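Local coordinates for protein glycerol dehydrogenase (Bacillus coagulans, PDB 6CSJ) that catalyses the NAD-dependent oxidation of glycerol and, in this doubly substituted form, has acquired D-lactate dehydrogenase activity, at residues 181-186 and 195-200; 31-36 and 78-83; 264-269 and 312-317; 325-330 and 343-348; 117-122 and 162-167. The protein carries 2 engineered substitutions. All coordinates share one frame; numbering follows the deposited sequence.

Interaction 1: residues 181-186 and 195-200; sequences ATKRAN and VTEAAI
Lys183 NZ donates to Glu197 OE2 at 3.0 Å, a salt bridge that links the last turn of helix 175-185 to the first turn of helix 197-221. The ammonium comes in on the syn side of OE2, 18° out of the carboxylate plane, and the two side chains meet at about a right angle. Lys183 CG is anti to the backbone N (chi1 -166°), which starts the chain off toward Val195, and the bend at chi4 (-68°) puts NZ beside the carboxylate. On the way the aliphatic part lies over hydrophobic groups: Lys183 CD is 4.1 Å from Val195 CG1, and Lys183 CE is 4.1 Å from Ile200 CG2. Lys183 CE also passes Val195 O at 3.8 Å. One lysine thus spends its methylenes on a valine and an isoleucine and its charge on the exposed Glu197. Deeper in, Val195 sends its other branch to Thr182, with CG2 of the two residues 4.1 Å apart; the hydroxyl of Thr182 bonds back to the carbonyl of Glu178 in its own helix. Both helix ends are closed locally. Asn186, with positive phi, ends the first helix in a Schellman motif, and its OD1 bonds to Arg194 in the connecting loop. Thr196 begins the second, its OG1 accepting from Ala199 N at 3.1 Å. The arrangement is that of a helix-loop-helix junction, the Schellman end of one helix beside the N-capped start of the next, within the helical half characteristic of iron-containing alcohol dehydrogenases.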
# COMPACT_ATOMS: atom_id res chain seq x y z
N ALA A 181 2.48 14.78 10.95
CA ALA A 181 2.34 16.07 10.28
C ALA A 181 0.88 16.53 10.19
O ALA A 181 0.56 17.66 10.55
CB ALA A 181 2.96 16.01 8.89
N THR A 182 0.02 15.63 9.73
CA THR A 182 -1.41 15.90 9.59
C THR A 182 -2.08 16.24 10.92
O THR A 182 -2.86 17.19 11.01
CB THR A 182 -2.14 14.72 8.93
OG1 THR A 182 -1.60 14.47 7.62
CG2 THR A 182 -3.64 15.00 8.81
N LYS A 183 -1.76 15.48 11.97
CA LYS A 183 -2.32 15.76 13.29
C LYS A 183 -1.82 17.10 13.85
O LYS A 183 -2.61 17.87 14.40
CB LYS A 183 -2.02 14.63 14.26
CG LYS A 183 -2.83 14.66 15.55
CD LYS A 183 -2.61 13.41 16.36
CE LYS A 183 -3.69 13.20 17.41
NZ LYS A 183 -3.60 14.23 18.47
N ARG A 184 -0.52 17.37 13.68
CA ARG A 184 0.08 18.67 14.05
C ARG A 184 -0.63 19.82 13.35
O ARG A 184 -0.95 20.82 13.98
CB ARG A 184 1.57 18.73 13.69
CG ARG A 184 2.54 18.48 14.83
CD ARG A 184 3.96 18.32 14.28
NE ARG A 184 4.84 17.53 15.16
CZ ARG A 184 6.06 17.09 14.85
NH1 ARG A 184 6.61 17.30 13.66
NH2 ARG A 184 6.76 16.40 15.76
N ALA A 185 -0.88 19.65 12.05
CA ALA A 185 -1.60 20.64 11.24
C ALA A 185 -3.09 20.77 11.57
O ALA A 185 -3.72 21.70 11.10
CB ALA A 185 -1.43 20.32 9.76
N ASN A 186 -3.65 19.84 12.35
CA ASN A 186 -5.10 19.77 12.60
C ASN A 186 -5.92 19.59 11.30
O ASN A 186 -7.05 20.05 11.21
CB ASN A 186 -5.57 21.00 13.39
CG ASN A 186 -6.86 20.75 14.14
OD1 ASN A 186 -7.00 19.75 14.82
ND2 ASN A 186 -7.81 21.66 14.03
N VAL A 195 -7.67 13.40 13.13
CA VAL A 195 -6.94 12.19 13.48
C VAL A 195 -7.26 11.72 14.91
O VAL A 195 -7.10 12.47 15.86
CB VAL A 195 -5.42 12.37 13.31
CG1 VAL A 195 -4.66 11.11 13.72
CG2 VAL A 195 -5.08 12.76 11.87
N THR A 196 -7.71 10.47 15.03
CA THR A 196 -7.92 9.83 16.33
C THR A 196 -6.59 9.49 17.01
O THR A 196 -5.56 9.34 16.34
CB THR A 196 -8.72 8.51 16.20
OG1 THR A 196 -8.04 7.61 15.30
CG2 THR A 196 -10.13 8.79 15.70
N GLU A 197 -6.63 9.33 18.33
CA GLU A 197 -5.50 8.81 19.08
C GLU A 197 -5.14 7.37 18.65
O GLU A 197 -3.96 7.02 18.56
CB GLU A 197 -5.77 8.88 20.59
CG GLU A 197 -5.92 10.29 21.14
CD GLU A 197 -4.77 11.22 20.73
OE1 GLU A 197 -3.58 10.82 20.82
OE2 GLU A 197 -5.05 12.36 20.30
N ALA A 198 -6.17 6.56 18.37
CA ALA A 198 -5.97 5.20 17.86
C ALA A 198 -5.11 5.18 16.59
O ALA A 198 -4.16 4.40 16.50
CB ALA A 198 -7.30 4.51 17.62
N ALA A 199 -5.43 6.03 15.62
CA ALA A 199 -4.72 6.01 14.33
C ALA A 199 -3.25 6.44 14.43
O ALA A 199 -2.38 5.84 13.79
CB ALA A 199 -5.45 6.87 13.30
N ILE A 200 -2.98 7.48 15.21
CA ILE A 200 -1.60 7.95 15.40
C ILE A 200 -0.78 6.91 16.18
O ILE A 200 0.38 6.66 15.86
CB ILE A 200 -1.54 9.40 16.00
CG1 ILE A 200 -0.15 10.01 15.86
CG2 ILE A 200 -1.94 9.44 17.47
CD1 ILE A 200 0.26 10.29 14.43

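Interaction 2: residues 31-36 and 78-83; sequences KAFIIA and EMSKSE
The backbones of strand 32-36 and the end of helix 70-82 come nearest at Phe33 and Ser80, whose CA atoms are 6.2 Å apart. This is strand-on-helix packing in a Rossmann-like domain: the helix belongs to the beta-alpha-beta crossover from strand 59-63 to strand 87-92, and passes over strand 32-36, which lies between those two in the parallel sheet. Phe33 carries the contact. Its CB points toward the helix, and Ser80 CB sits over the middle of the Phe33 ring, 3.9 Å from the centroid and 11° off the normal, a CH-pi contact. Met79 CB lies 4.0 Å from Phe33 CZ. An alanine in place of Phe33 would probably open a gap under the helix, leaving Ser80 CB and Met79 CB without the ring they pack on. Just past the end of helix 70-82, Lys31 NZ donates to Glu83 O at 2.9 Å, in the carbonyl plane and on a lone pair; this ties the residue after the helix to the start of the strand. The same ammonium has a weak bond to Gln60 in strand 59-63. The Glu83 side chain, extended beyond CG, brings its carboxylate to the edge of the Phe33 ring: Glu83 OE1 lies 3.3 Å from Phe33 CD1, near the ring plane, with the two flat groups inclined at 54°.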
# COMPACT_ATOMS: atom_id res chain seq x y z
N LYS A 31 -22.59 -17.95 -1.61
CA LYS A 31 -21.97 -18.15 -2.93
C LYS A 31 -20.89 -17.09 -3.21
O LYS A 31 -21.20 -15.92 -3.40
CB LYS A 31 -23.07 -18.11 -4.00
CG LYS A 31 -22.61 -18.31 -5.44
CD LYS A 31 -22.22 -19.75 -5.71
CE LYS A 31 -21.57 -19.90 -7.08
NZ LYS A 31 -22.51 -19.73 -8.22
N ALA A 32 -19.64 -17.53 -3.25
CA ALA A 32 -18.49 -16.65 -3.46
C ALA A 32 -18.11 -16.55 -4.93
O ALA A 32 -18.17 -17.52 -5.68
CB ALA A 32 -17.30 -17.14 -2.66
N PHE A 33 -17.73 -15.33 -5.34
CA PHE A 33 -17.21 -15.06 -6.67
C PHE A 33 -15.73 -14.67 -6.48
O PHE A 33 -15.43 -13.61 -5.95
CB PHE A 33 -18.03 -13.93 -7.31
CG PHE A 33 -17.63 -13.60 -8.72
CD1 PHE A 33 -18.02 -14.42 -9.77
CD2 PHE A 33 -16.89 -12.45 -9.00
CE1 PHE A 33 -17.66 -14.11 -11.08
CE2 PHE A 33 -16.54 -12.14 -10.31
CZ PHE A 33 -16.92 -12.97 -11.35
N ILE A 34 -14.83 -15.54 -6.91
CA ILE A 34 -13.42 -15.45 -6.56
C ILE A 34 -12.59 -15.02 -7.78
O ILE A 34 -12.38 -15.81 -8.70
CB ILE A 34 -12.92 -16.80 -5.96
CG1 ILE A 34 -13.73 -17.13 -4.69
CG2 ILE A 34 -11.43 -16.74 -5.65
CD1 ILE A 34 -13.43 -18.45 -4.05
N ILE A 35 -12.12 -13.77 -7.76
CA ILE A 35 -11.41 -13.16 -8.88
C ILE A 35 -9.91 -13.34 -8.69
O ILE A 35 -9.38 -13.05 -7.63
CB ILE A 35 -11.74 -11.65 -8.98
CG1 ILE A 35 -13.25 -11.44 -9.13
CG2 ILE A 35 -11.03 -11.00 -10.15
CD1 ILE A 35 -13.69 -10.01 -8.86
N ALA A 36 -9.23 -13.81 -9.73
CA ALA A 36 -7.78 -13.97 -9.74
C ALA A 36 -7.25 -14.02 -11.18
O ALA A 36 -7.93 -14.55 -12.07
CB ALA A 36 -7.38 -15.22 -9.00
N GLU A 78 -21.36 -8.47 -14.07
CA GLU A 78 -22.40 -9.22 -14.80
C GLU A 78 -22.26 -10.72 -14.53
O GLU A 78 -23.23 -11.36 -14.12
CB GLU A 78 -22.38 -8.91 -16.31
CG GLU A 78 -22.98 -7.54 -16.65
CD GLU A 78 -24.50 -7.48 -16.53
OE1 GLU A 78 -25.19 -8.48 -16.84
OE2 GLU A 78 -25.04 -6.41 -16.15
N MET A 79 -21.05 -11.25 -14.70
CA MET A 79 -20.78 -12.65 -14.35
C MET A 79 -21.19 -12.98 -12.91
O MET A 79 -21.80 -14.02 -12.67
CB MET A 79 -19.31 -12.99 -14.53
CG MET A 79 -18.84 -13.04 -15.97
SD MET A 79 -17.06 -13.20 -16.06
CE MET A 79 -16.82 -14.77 -15.24
N SER A 80 -20.85 -12.09 -11.98
CA SER A 80 -21.20 -12.25 -10.56
C SER A 80 -22.72 -12.28 -10.31
O SER A 80 -23.19 -13.14 -9.56
CB SER A 80 -20.55 -11.15 -9.71
OG SER A 80 -20.95 -11.24 -8.36
N LYS A 81 -23.47 -11.36 -10.92
CA LYS A 81 -24.96 -11.38 -10.86
C LYS A 81 -25.53 -12.64 -11.51
O LYS A 81 -26.43 -13.28 -10.96
CB LYS A 81 -25.58 -10.15 -11.53
CG LYS A 81 -25.42 -8.83 -10.79
CD LYS A 81 -26.48 -7.82 -11.22
CE LYS A 81 -26.06 -6.37 -10.98
NZ LYS A 81 -25.23 -5.87 -12.12
N SER A 82 -24.99 -12.99 -12.68
CA SER A 82 -25.36 -14.20 -13.42
C SER A 82 -25.17 -15.51 -12.62
O SER A 82 -26.01 -16.41 -12.68
CB SER A 82 -24.57 -14.25 -14.75
OG SER A 82 -24.58 -15.54 -15.33
N GLU A 83 -24.08 -15.60 -11.85
CA GLU A 83 -23.83 -16.75 -10.96
C GLU A 83 -24.53 -16.63 -9.59
O GLU A 83 -24.36 -17.50 -8.75
CB GLU A 83 -22.32 -16.95 -10.76
CG GLU A 83 -21.55 -17.20 -12.05
CD GLU A 83 -20.05 -17.05 -11.88
OE1 GLU A 83 -19.55 -17.23 -10.75
OE2 GLU A 83 -19.35 -16.75 -12.87

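Interaction 3: residues 264-269 and 312-317; sequences EETHHM and LGVKEL
The type I turn from Thr266 to Met269, which overlaps the end of a short 3-10 segment and leads to helix 271-285, packs against Leu312 and Gly313 in the loop ahead of helix 319-329. It is a loop-to-loop contact in the helical half of the protein, with no hydrogen bond between the segments. The carbonyl oxygen of Leu312 is the hub. Thr266 CA approaches Leu312 O at 3.5 Å in a CA-H...O contact (144° at the hydrogen), and Met269 CG also lies 3.5 Å from Leu312 O. Met269 CG further touches Leu312 CD2 and lies over one face of the His268 ring, offset toward the rim. An alanine in place of Met269 would probably leave Leu312 CD2 and that ring face without this cover, opening a gap beside the Leu312 carbonyl. His268 ND1 makes a weak bond to Glu265 O, 2.7 Å long. His268 CE1 reaches toward Gly313, where phi is positive (96°); a CB there would clash with CE1 and with Glu265 O, and would jam against the preceding carbonyl oxygen, which alone calls for glycine. Thr266 and Val314 lie side by side, pointing the same way, Thr266 CG2 3.8 Å from Val314 CG2, while the threonine hydroxyl bonds to the carbonyls of Leu260 and Leu263. Glu265 is bent at chi2; its OE2 lies 3.8 Å from Val314 CG1, and Glu265 CB is 3.5 Å from Gly313 O.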
# COMPACT_ATOMS: atom_id res chain seq x y z
N GLU A 264 11.12 9.61 -15.77
CA GLU A 264 10.85 8.34 -16.47
C GLU A 264 11.70 7.17 -15.95
O GLU A 264 11.21 6.04 -15.83
CB GLU A 264 11.05 8.51 -17.99
CG GLU A 264 12.38 9.13 -18.41
CD GLU A 264 12.27 10.04 -19.63
OE1 GLU A 264 11.34 10.88 -19.75
OE2 GLU A 264 13.15 9.91 -20.48
N GLU A 265 12.97 7.44 -15.64
CA GLU A 265 13.87 6.44 -15.02
C GLU A 265 13.34 5.81 -13.72
O GLU A 265 13.78 4.71 -13.36
CB GLU A 265 15.27 7.03 -14.72
CG GLU A 265 15.92 7.90 -15.77
CD GLU A 265 15.86 9.39 -15.44
OE1 GLU A 265 14.76 10.01 -15.51
OE2 GLU A 265 16.92 9.95 -15.15
N THR A 266 12.43 6.48 -13.00
CA THR A 266 11.89 5.95 -11.74
C THR A 266 10.66 5.07 -11.89
O THR A 266 10.19 4.52 -10.89
CB THR A 266 11.54 7.08 -10.75
OG1 THR A 266 10.37 7.78 -11.21
CG2 THR A 266 12.70 8.04 -10.60
N HIS A 267 10.12 4.94 -13.11
CA HIS A 267 8.95 4.08 -13.35
C HIS A 267 9.20 2.58 -13.07
O HIS A 267 8.28 1.87 -12.71
CB HIS A 267 8.40 4.26 -14.78
CG HIS A 267 7.81 5.62 -15.03
ND1 HIS A 267 7.52 6.08 -16.29
CD2 HIS A 267 7.48 6.62 -14.18
CE1 HIS A 267 7.02 7.30 -16.21
NE2 HIS A 267 6.98 7.65 -14.94
N HIS A 268 10.44 2.13 -13.22
CA HIS A 268 10.80 0.74 -12.88
C HIS A 268 10.88 0.47 -11.35
O HIS A 268 10.97 -0.69 -10.94
CB HIS A 268 12.10 0.33 -13.59
CG HIS A 268 13.35 0.76 -12.89
ND1 HIS A 268 13.86 2.04 -12.98
CD2 HIS A 268 14.21 0.08 -12.09
CE1 HIS A 268 14.97 2.13 -12.28
NE2 HIS A 268 15.21 0.95 -11.72
N MET A 269 10.86 1.51 -10.52
CA MET A 269 10.86 1.35 -9.06
C MET A 269 9.43 1.19 -8.56
O MET A 269 8.50 1.81 -9.08
CB MET A 269 11.48 2.57 -8.37
CG MET A 269 12.89 2.93 -8.83
SD MET A 269 14.10 1.61 -8.66
CE MET A 269 14.26 1.47 -6.87
N LEU A 312 16.96 5.42 -7.22
CA LEU A 312 15.74 5.33 -8.03
C LEU A 312 15.99 5.27 -9.55
O LEU A 312 15.03 5.31 -10.32
CB LEU A 312 14.81 6.51 -7.74
CG LEU A 312 14.42 6.76 -6.29
CD1 LEU A 312 13.51 7.98 -6.24
CD2 LEU A 312 13.73 5.54 -5.68
N GLY A 313 17.26 5.19 -9.98
CA GLY A 313 17.63 5.11 -11.40
C GLY A 313 18.01 6.42 -12.08
O GLY A 313 18.36 6.42 -13.27
N VAL A 314 17.95 7.53 -11.35
CA VAL A 314 18.24 8.86 -11.91
C VAL A 314 19.76 9.06 -11.95
O VAL A 314 20.38 9.28 -10.91
CB VAL A 314 17.58 10.00 -11.10
CG1 VAL A 314 17.80 11.35 -11.78
CG2 VAL A 314 16.09 9.76 -10.92
N LYS A 315 20.35 8.97 -13.13
CA LYS A 315 21.80 9.07 -13.31
C LYS A 315 22.34 10.50 -13.20
O LYS A 315 23.48 10.68 -12.79
CB LYS A 315 22.24 8.48 -14.66
CG LYS A 315 21.86 7.01 -14.84
CD LYS A 315 22.78 6.32 -15.83
CE LYS A 315 22.66 4.82 -15.72
NZ LYS A 315 23.33 4.17 -16.88
N GLU A 316 21.54 11.49 -13.60
CA GLU A 316 21.93 12.91 -13.55
C GLU A 316 20.85 13.77 -12.91
O GLU A 316 19.69 13.66 -13.28
CB GLU A 316 22.15 13.44 -14.97
CG GLU A 316 23.37 12.86 -15.66
CD GLU A 316 23.99 13.83 -16.66
OE1 GLU A 316 24.08 15.04 -16.36
OE2 GLU A 316 24.43 13.39 -17.75
N LEU A 317 21.24 14.63 -11.97
CA LEU A 317 20.36 15.69 -11.48
C LEU A 317 20.17 16.72 -12.60
O LEU A 317 21.12 17.35 -13.02
CB LEU A 317 20.96 16.39 -10.25
CG LEU A 317 21.01 15.61 -8.92
CD1 LEU A 317 21.20 14.09 -9.02
CD2 LEU A 317 22.09 16.26 -8.06

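Interaction 4: residues 325-330 and 343-348; sequences VAELSC and VTPDLV
Val348, in the first turn of helix 345-365, meets the closing turn of helix 319-329 in a buried helix-loop-helix packing. Val348 CB is 4.1 Å from Cys330 SG. From there the branches part: Val348 CG1, anti to the backbone N (chi1 176°), goes to Ser329 CB at 4.1 Å and Ala326 CA at 4.2 Å, whereas Val348 CG2 lies 3.5 Å from Cys330 SG. Val343 CG1 and Pro345 CD also each lie 4.1 Å from Cys330 SG. Pro345 turns its carbonyl oxygen on Ala326, Pro345 O being 3.4 Å from Ala326 CB, at the level where the two backbones are nearest. Ile256 of helix 252-259 touches both Val348 and Ser329, tying a third helix to the pair. Thr344 is the N-cap of the second helix, its OG1 accepting from Leu347 N. On the first helix Ser329 folds its hydroxyl back on the preceding turn: Ser329 OG donates to Val325 O at 2.7 Å from above the carbonyl plane, and Ser329 N reaches the same oxygen from the opposite face.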
# COMPACT_ATOMS: atom_id res chain seq x y z
N VAL A 325 9.08 17.88 -11.02
CA VAL A 325 8.78 16.98 -9.90
C VAL A 325 8.18 17.77 -8.72
O VAL A 325 7.15 17.39 -8.16
CB VAL A 325 10.02 16.19 -9.42
CG1 VAL A 325 9.74 15.42 -8.14
CG2 VAL A 325 10.52 15.22 -10.50
N ALA A 326 8.84 18.86 -8.35
CA ALA A 326 8.39 19.72 -7.27
C ALA A 326 7.04 20.38 -7.55
O ALA A 326 6.18 20.46 -6.66
CB ALA A 326 9.44 20.79 -6.97
N GLU A 327 6.87 20.86 -8.78
CA GLU A 327 5.60 21.49 -9.21
C GLU A 327 4.45 20.49 -9.15
O GLU A 327 3.39 20.80 -8.58
CB GLU A 327 5.71 22.13 -10.60
CG GLU A 327 5.99 23.64 -10.56
CD GLU A 327 7.11 24.08 -11.50
OE1 GLU A 327 7.13 23.63 -12.68
OE2 GLU A 327 7.96 24.89 -11.06
N LEU A 328 4.66 19.28 -9.68
CA LEU A 328 3.63 18.25 -9.63
C LEU A 328 3.32 17.82 -8.19
O LEU A 328 2.15 17.56 -7.87
CB LEU A 328 4.01 17.03 -10.50
CG LEU A 328 2.96 15.92 -10.71
CD1 LEU A 328 1.61 16.42 -11.18
CD2 LEU A 328 3.52 14.91 -11.71
N SER A 329 4.34 17.77 -7.33
CA SER A 329 4.14 17.46 -5.90
C SER A 329 3.25 18.49 -5.20
O SER A 329 2.55 18.14 -4.26
CB SER A 329 5.48 17.37 -5.16
OG SER A 329 6.37 16.45 -5.75
N CYS A 330 3.31 19.74 -5.66
CA CYS A 330 2.53 20.85 -5.11
C CYS A 330 1.23 21.21 -5.86
O CYS A 330 0.64 22.26 -5.59
CB CYS A 330 3.42 22.10 -5.02
SG CYS A 330 4.86 21.88 -3.95
N VAL A 343 4.00 25.56 2.12
CA VAL A 343 4.83 24.81 1.20
C VAL A 343 4.80 25.47 -0.18
O VAL A 343 3.74 25.88 -0.63
CB VAL A 343 4.31 23.36 1.05
CG1 VAL A 343 5.14 22.58 0.03
CG2 VAL A 343 4.29 22.67 2.41
N THR A 344 5.95 25.54 -0.83
CA THR A 344 6.05 26.07 -2.20
C THR A 344 6.90 25.13 -3.03
O THR A 344 7.68 24.35 -2.46
CB THR A 344 6.73 27.45 -2.23
OG1 THR A 344 8.10 27.32 -1.83
CG2 THR A 344 6.05 28.44 -1.29
N PRO A 345 6.79 25.19 -4.36
CA PRO A 345 7.66 24.38 -5.21
C PRO A 345 9.16 24.54 -4.96
O PRO A 345 9.89 23.55 -4.98
CB PRO A 345 7.27 24.82 -6.63
CG PRO A 345 5.84 25.26 -6.50
CD PRO A 345 5.66 25.77 -5.12
N ASP A 346 9.61 25.77 -4.71
CA ASP A 346 11.02 26.04 -4.34
C ASP A 346 11.44 25.27 -3.10
O ASP A 346 12.53 24.72 -3.06
CB ASP A 346 11.26 27.54 -4.07
CG ASP A 346 11.40 28.36 -5.34
OD1 ASP A 346 11.32 27.81 -6.45
OD2 ASP A 346 11.61 29.58 -5.21
N LEU A 347 10.57 25.25 -2.09
CA LEU A 347 10.84 24.58 -0.82
C LEU A 347 10.89 23.06 -1.00
O LEU A 347 11.77 22.39 -0.42
CB LEU A 347 9.77 24.98 0.20
CG LEU A 347 10.06 24.98 1.70
CD1 LEU A 347 11.28 25.80 2.11
CD2 LEU A 347 8.82 25.55 2.41
N VAL A 348 9.99 22.52 -1.82
CA VAL A 348 9.96 21.09 -2.13
C VAL A 348 11.14 20.68 -3.02
O VAL A 348 11.74 19.62 -2.81
CB VAL A 348 8.61 20.67 -2.76
CG1 VAL A 348 8.62 19.19 -3.16
CG2 VAL A 348 7.47 20.96 -1.79

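Interaction 5: residues 117-122 and 162-167; sequences IASTNA and ARLLVS. Engineered in segment 117-122: Asn121 (natural residue Asp).
Leu164 turns its two methyl branches to different residues of the loop 117-122: Leu164 CD1 meets Ile117 CG2 at 4.0 Å, and Leu164 CD2 meets Ser119 CB, also at 4.0 Å. The Ile117 and Leu164 side chains cross obliquely. Leu164 CG is anti to its carbonyl carbon (chi1 -75°), beside the backbone N. The backbone of the same residue meets the loop as well: Leu164 O is 3.2 Å from Ser119 CB and 3.3 Å from Ser119 CA, the latter a CA-H...O contact bent to 123° at the hydrogen. Leu165 leaves its backbone away from the loop, yet Leu165 CD1 comes back to touch Ala118 CB at 4.0 Å. The two leucines therefore hold successive loop residues by carbon contacts and by the approach of Leu164 O to Ser119, with no hydrogen bond between the segments. The polar backbone finds partners beyond them: Ala118 O accepts from Asn237 ND2, which also makes a weak bond to Leu165 O. Farther along, Thr120 OG1 accepts from Ala122 N at 3.1 Å, an ST turn. Between those two residues, the engineered Asn121 (aspartate in the natural sequence) bonds through its backbone N to Asp171 OD2 and through ND2 to Ser241 OG. The contact is buried near the centre of the chain. Its loop runs from strand 111-115 of the parallel sheet to strand 127-131, and packs on helix 162-173; helix 228-248 supplies Asn237 and Ser241, and its Ile233 and Ile234 touch Leu165.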
# COMPACT_ATOMS: atom_id res chain seq x y z
N ILE A 117 0.99 -10.56 -1.93
CA ILE A 117 2.22 -9.81 -1.62
C ILE A 117 1.87 -8.78 -0.56
O ILE A 117 0.69 -8.45 -0.37
CB ILE A 117 2.79 -9.10 -2.88
CG1 ILE A 117 1.86 -7.94 -3.33
CG2 ILE A 117 3.06 -10.13 -3.98
CD1 ILE A 117 2.10 -7.42 -4.74
N ALA A 118 2.88 -8.26 0.12
CA ALA A 118 2.69 -7.25 1.17
C ALA A 118 3.63 -6.08 0.88
O ALA A 118 4.55 -5.79 1.65
CB ALA A 118 2.95 -7.85 2.54
N SER A 119 3.35 -5.42 -0.24
CA SER A 119 4.21 -4.38 -0.82
C SER A 119 3.65 -2.95 -0.74
O SER A 119 4.36 -2.00 -1.07
CB SER A 119 4.46 -4.72 -2.30
OG SER A 119 3.23 -4.77 -3.00
N THR A 120 2.38 -2.80 -0.38
CA THR A 120 1.80 -1.46 -0.19
C THR A 120 0.78 -1.51 0.94
O THR A 120 0.39 -2.59 1.39
CB THR A 120 1.11 -0.89 -1.48
OG1 THR A 120 -0.23 -1.43 -1.62
CG2 THR A 120 1.90 -1.17 -2.78
N ASN A 121 0.35 -0.34 1.38
CA ASN A 121 -0.72 -0.23 2.38
C ASN A 121 -2.13 -0.02 1.76
O ASN A 121 -3.07 0.34 2.47
CB ASN A 121 -0.38 0.85 3.42
CG ASN A 121 -0.24 2.24 2.82
OD1 ASN A 121 -0.62 2.48 1.68
ND2 ASN A 121 0.31 3.16 3.60
N ALA A 122 -2.27 -0.28 0.47
CA ALA A 122 -3.58 -0.15 -0.23
C ALA A 122 -4.68 -1.16 0.16
O ALA A 122 -5.84 -0.78 0.18
CB ALA A 122 -3.37 -0.18 -1.74
N ALA A 162 11.65 -11.06 -2.19
CA ALA A 162 11.82 -10.23 -0.99
C ALA A 162 11.82 -8.72 -1.28
O ALA A 162 11.44 -7.92 -0.42
CB ALA A 162 13.09 -10.62 -0.24
N ARG A 163 12.24 -8.35 -2.48
CA ARG A 163 12.15 -6.96 -2.93
C ARG A 163 10.76 -6.35 -2.70
O ARG A 163 10.65 -5.17 -2.34
CB ARG A 163 12.52 -6.85 -4.42
CG ARG A 163 12.62 -5.41 -4.88
CD ARG A 163 12.94 -5.28 -6.35
NE ARG A 163 12.86 -3.87 -6.73
CZ ARG A 163 12.70 -3.41 -7.97
NH1 ARG A 163 12.59 -4.23 -9.00
NH2 ARG A 163 12.63 -2.10 -8.17
N LEU A 164 9.72 -7.15 -2.92
CA LEU A 164 8.34 -6.71 -2.71
C LEU A 164 7.99 -6.49 -1.24
O LEU A 164 7.26 -5.55 -0.91
CB LEU A 164 7.36 -7.67 -3.37
CG LEU A 164 7.27 -7.59 -4.90
CD1 LEU A 164 6.58 -8.82 -5.47
CD2 LEU A 164 6.56 -6.32 -5.37
N LEU A 165 8.50 -7.34 -0.35
CA LEU A 165 8.26 -7.16 1.09
C LEU A 165 9.00 -5.91 1.59
O LEU A 165 8.44 -5.13 2.37
CB LEU A 165 8.72 -8.39 1.90
CG LEU A 165 8.30 -8.37 3.38
CD1 LEU A 165 6.80 -8.56 3.55
CD2 LEU A 165 9.05 -9.43 4.16
N VAL A 166 10.23 -5.73 1.11
CA VAL A 166 11.05 -4.57 1.44
C VAL A 166 10.38 -3.28 0.94
O VAL A 166 10.32 -2.29 1.68
CB VAL A 166 12.48 -4.70 0.87
CG1 VAL A 166 13.26 -3.40 1.00
CG2 VAL A 166 13.23 -5.82 1.60
N SER A 167 9.85 -3.32 -0.28
CA SER A 167 9.10 -2.18 -0.81
C SER A 167 7.91 -1.81 0.09
O SER A 167 7.64 -0.63 0.29
CB SER A 167 8.63 -2.45 -2.24
OG SER A 167 8.15 -1.26 -2.85

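Interaction 5 is the most central of the five, its centre about 8 Å from the centre of the chain, and it contains an engineered substitution, so it probably borders the region where the altered activity arose. Interaction 3 touches it: Arg163 NH2 packs 3.5 Å from His268 O, joining helix 162-173 to the turn before helix 271-285, and Arg163 NE forms a salt bridge with Glu273. Interaction 3 lies partly in the loop leading into helix 319-329 and interaction 4 at that helix's far end, their centres 18 Å apart. Interaction 1 has nearest atoms about 9 Å from interaction 4. Interaction 2 lies in the parallel-sheet domain, its centre 45 Å from that of interaction 4, across the chain's centre.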